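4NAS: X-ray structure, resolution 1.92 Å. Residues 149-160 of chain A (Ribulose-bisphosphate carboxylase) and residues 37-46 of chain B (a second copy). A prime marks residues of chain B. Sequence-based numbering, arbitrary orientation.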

# COMPACT_ATOMS: atom_id res chain seq x y z
N PHE A 149 7.62 19.45 14.00
CA PHE A 149 7.54 20.76 13.35
C PHE A 149 6.09 21.11 13.08
O PHE A 149 5.29 20.27 12.59
N LYS A 150 5.73 22.35 13.36
CA LYS A 150 4.36 22.78 13.15
C LYS A 150 4.18 23.32 11.73
O LYS A 150 3.07 23.31 11.21
N ALA A 151 5.26 23.79 11.11
CA ALA A 151 5.17 24.31 9.75
C ALA A 151 6.49 24.11 9.03
O ALA A 151 7.54 24.37 9.59
N CYS A 152 6.42 23.65 7.77
CA CYS A 152 7.62 23.33 7.00
C CYS A 152 7.60 23.88 5.58
O CYS A 152 8.51 24.62 5.18
N ALA A 153 6.58 23.50 4.80
CA ALA A 153 6.54 23.87 3.39
C ALA A 153 6.52 25.38 3.23
O ALA A 153 5.65 26.05 3.79
N GLY A 154 7.47 25.90 2.47
CA GLY A 154 7.50 27.33 2.18
C GLY A 154 8.36 28.20 3.09
O GLY A 154 8.62 29.36 2.79
N LEU A 155 8.81 27.67 4.22
CA LEU A 155 9.71 28.46 5.06
C LEU A 155 11.15 28.26 4.60
O LEU A 155 11.51 27.23 4.01
N THR A 156 11.98 29.25 4.87
CA THR A 156 13.38 29.23 4.44
C THR A 156 14.18 28.39 5.41
O THR A 156 13.72 28.11 6.53
N LEU A 157 15.38 28.01 4.99
CA LEU A 157 16.29 27.24 5.85
C LEU A 157 16.54 27.94 7.19
O LEU A 157 16.53 27.31 8.26
N ASP A 158 16.77 29.25 7.15
CA ASP A 158 17.02 29.97 8.39
C ASP A 158 15.79 29.94 9.31
O ASP A 158 15.93 29.77 10.52
N GLU A 159 14.61 30.12 8.74
CA GLU A 159 13.36 30.11 9.51
C GLU A 159 13.14 28.71 10.10
O GLU A 159 12.63 28.54 11.21
N LEU A 160 13.57 27.71 9.35
CA LEU A 160 13.46 26.33 9.79
C LEU A 160 14.45 26.01 10.91
O LEU A 160 14.12 25.24 11.83
N LEU B 37 -2.56 20.10 6.14
CA LEU B 37 -1.90 19.18 5.21
C LEU B 37 -1.10 19.90 4.12
O LEU B 37 -0.67 19.28 3.16
N THR B 38 -0.91 21.20 4.27
CA THR B 38 -0.10 21.94 3.32
C THR B 38 1.03 22.71 4.02
O THR B 38 2.18 22.28 3.99
N ILE B 39 0.68 23.84 4.64
CA ILE B 39 1.64 24.64 5.39
C ILE B 39 1.74 24.23 6.85
O ILE B 39 2.61 24.72 7.59
N GLY B 40 0.86 23.33 7.28
CA GLY B 40 0.86 22.89 8.66
C GLY B 40 0.11 23.87 9.54
O GLY B 40 -0.96 23.56 10.06
N THR B 41 0.68 25.06 9.69
CA THR B 41 0.02 26.14 10.41
C THR B 41 0.64 27.48 10.02
O THR B 41 1.75 27.53 9.48
N TRP B 42 -0.08 28.56 10.28
CA TRP B 42 0.46 29.88 10.03
C TRP B 42 1.53 30.19 11.05
O TRP B 42 1.41 29.81 12.22
N THR B 43 2.59 30.86 10.61
CA THR B 43 3.72 31.19 11.48
C THR B 43 3.85 32.71 11.66
O THR B 43 3.49 33.47 10.76
N ASP B 44 4.37 33.14 12.80
CA ASP B 44 4.55 34.58 13.07
C ASP B 44 5.69 35.20 12.25
O ASP B 44 6.73 35.59 12.81
N LEU B 45 5.49 35.30 10.94
CA LEU B 45 6.48 35.87 10.02
C LEU B 45 6.15 37.32 9.66
O LEU B 45 5.02 37.76 9.89
N PRO B 46 7.11 38.06 9.10
CA PRO B 46 6.79 39.42 8.65
C PRO B 46 5.87 39.45 7.44
O PRO B 46 5.57 38.41 6.86

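The two stretches bury 449 Å² between them, both sides summed, yet no direct hydrogen bond crosses from one to the other; the contact rests on van der Waals packing, two CA-H...O contacts and three bridging waters.

Leu37′, just past the end of a helix, is out of reach. Thr38′ (chi1 57°, p) points its CA-to-CB bond away and contributes through its backbone instead: its O lies 3.5 Å from Ala153 CB. Water 3 bridges the same pair of residues, donating to Thr38′ O at 3.0 Å and accepting from Ala153 N, also at 3.0 Å from the water oxygen.

Ile39′ (chi1 58°, p; chi2 157°, t) leaves the backbone sideways and its end leads away, so its nearest side-chain approach is a loose one, CG2 to Ala153 O at 4.2 Å. Its carbonyl does more. Ile39′ O is 3.3 Å from Ala151 CB and 3.4 Å from Ala151 CA, the latter a CA-H...O contact with an angle of 128° at the hydrogen. Water 2 donates to both Ile39′ O and Ala153 O, each 2.9 Å from the water oxygen, joining two carbonyls that could not bond to each other directly.

At Gly40′ the backbones come close, with Gly40′ CA 4.7 Å from Ala151 CA. Gly40′ CA makes the second CA-H...O contact, 3.4 Å from Lys150 O with 134° at the hydrogen. An ideal CB here would sit 2.3 Å from Lys150 O, a clash, and the phi/psi of 82/-68 would also jam it against the preceding carbonyl, so both the neighbour and the local backbone favour glycine.

Thr41′ (chi1 172°, t) points toward chain A. Its CG2 lies 3.1 Å from Lys150 O and 3.6 Å from Lys150 CB, while its OG1 donates within its own stretch to Trp42′ O at 3.2 Å. Thr41′ N, although 3.3 Å from Lys150 O, has too poor an angle for a hydrogen bond. Trp42′ (chi1 -70°, m) points away.

Thr43′ (chi1 49°, p) points in, and its methyl CG2 meets three residues: Ala151 CB at 3.6 Å, Leu155 CD1 at 4.0 Å and Lys150 CE at 4.3 Å. Lys150, p at chi1 and t from chi2 to chi4, is thus extended along this surface. Its NZ donates to water 1 at 3.0 Å, and that water also accepts from Asp44′ N at 2.8 Å. The Asp44′ side chain itself points away.

Leu45′ (chi1 -69°, m; chi2 171°, t) points toward chain A and has the largest covered area of the chain B stretch, 54 Å². Its CD1 packs 3.9 Å from CD2 of Leu155 (m, t), an apolar contact, and its CD2 lies 3.3 Å from Glu159 OE1. Glu159 (chi1 -72°, m) is held by its own stretch: its OE2 accepts from Thr156 N at 2.7 Å and 178°, while Glu159 N donates to Thr156 OG1 at 3.2 Å, capping the helix. Pro46′ contributes almost nothing.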

# COMPACT_ATOMS: atom_id res chain seq x y z
CB PHE A 149 8.29 20.76 12.03
CG PHE A 149 9.70 21.27 12.10
CD1 PHE A 149 10.74 20.42 12.47
CD2 PHE A 149 9.98 22.58 11.79
CE1 PHE A 149 12.06 20.90 12.53
CE2 PHE A 149 11.30 23.07 11.84
CZ PHE A 149 12.33 22.21 12.20
CB LYS A 150 3.95 23.82 14.19
CG LYS A 150 4.74 25.11 14.12
CD LYS A 150 4.19 26.13 15.11
CE LYS A 150 4.85 27.50 14.94
NZ LYS A 150 4.45 28.48 15.99
CB ALA A 151 4.80 25.79 9.75
CB CYS A 152 7.82 21.82 6.94
SG CYS A 152 7.93 21.01 8.55
CB ALA A 153 5.33 23.26 2.71
CB LEU A 155 9.57 28.12 6.55
CG LEU A 155 8.17 28.05 7.17
CD1 LEU A 155 8.28 28.13 8.69
CD2 LEU A 155 7.25 29.14 6.63
CB THR A 156 13.96 30.65 4.45
OG1 THR A 156 13.92 31.15 5.79
CG2 THR A 156 13.13 31.57 3.57
CB LEU A 157 17.62 27.01 5.13
CG LEU A 157 18.65 26.22 5.94
CD1 LEU A 157 18.10 24.85 6.27
CD2 LEU A 157 19.97 26.11 5.19
CB ASP A 158 17.44 31.42 8.12
CG ASP A 158 18.80 31.52 7.47
OD1 ASP A 158 19.54 30.51 7.46
OD2 ASP A 158 19.13 32.61 6.96
CB GLU A 159 12.18 30.53 8.61
CG GLU A 159 12.15 32.01 8.25
CD GLU A 159 11.31 32.31 7.00
OE1 GLU A 159 10.95 33.50 6.81
OE2 GLU A 159 11.03 31.38 6.21
CB LEU A 160 13.64 25.38 8.60
CG LEU A 160 12.47 25.31 7.61
CD1 LEU A 160 12.92 24.66 6.29
CD2 LEU A 160 11.28 24.54 8.19
CB LEU B 37 -2.92 18.24 4.56
CG LEU B 37 -3.69 17.37 5.54
CD1 LEU B 37 -4.64 16.45 4.79
CD2 LEU B 37 -2.72 16.58 6.43
CB THR B 38 -0.95 22.86 2.44
OG1 THR B 38 -1.70 23.76 3.26
CG2 THR B 38 -1.91 22.02 1.60
CB ILE B 39 1.32 26.15 5.32
CG1 ILE B 39 -0.09 26.44 5.85
CG2 ILE B 39 1.46 26.65 3.90
CD1 ILE B 39 -0.28 27.90 6.35
CB THR B 41 0.12 25.98 11.94
OG1 THR B 41 -0.38 27.16 12.58
CG2 THR B 41 1.55 25.77 12.36
CB TRP B 42 -0.65 30.93 10.02
CG TRP B 42 -1.53 30.78 8.81
CD1 TRP B 42 -2.78 30.21 8.77
CD2 TRP B 42 -1.21 31.15 7.47
NE1 TRP B 42 -3.26 30.23 7.48
CE2 TRP B 42 -2.31 30.80 6.66
CE3 TRP B 42 -0.09 31.75 6.87
CZ2 TRP B 42 -2.33 31.03 5.28
CZ3 TRP B 42 -0.11 31.98 5.51
CH2 TRP B 42 -1.23 31.62 4.73
CB THR B 43 5.02 30.66 10.87
OG1 THR B 43 5.09 31.06 9.50
CG2 THR B 43 5.07 29.16 10.93
CB ASP B 44 4.77 34.82 14.58
CG ASP B 44 4.66 36.30 14.97
OD1 ASP B 44 3.76 37.00 14.45
OD2 ASP B 44 5.46 36.77 15.81
CB LEU B 45 6.53 35.04 8.73
CG LEU B 45 7.10 33.61 8.78
CD1 LEU B 45 6.84 32.90 7.46
CD2 LEU B 45 8.58 33.62 9.10
CB PRO B 46 8.17 40.02 8.31
CG PRO B 46 9.06 38.84 8.08
CD PRO B 46 8.56 37.78 9.01
O HOH W 1 4.04 31.24 14.77
O HOH W 2 4.82 26.31 6.52
O HOH W 3 4.32 22.00 6.09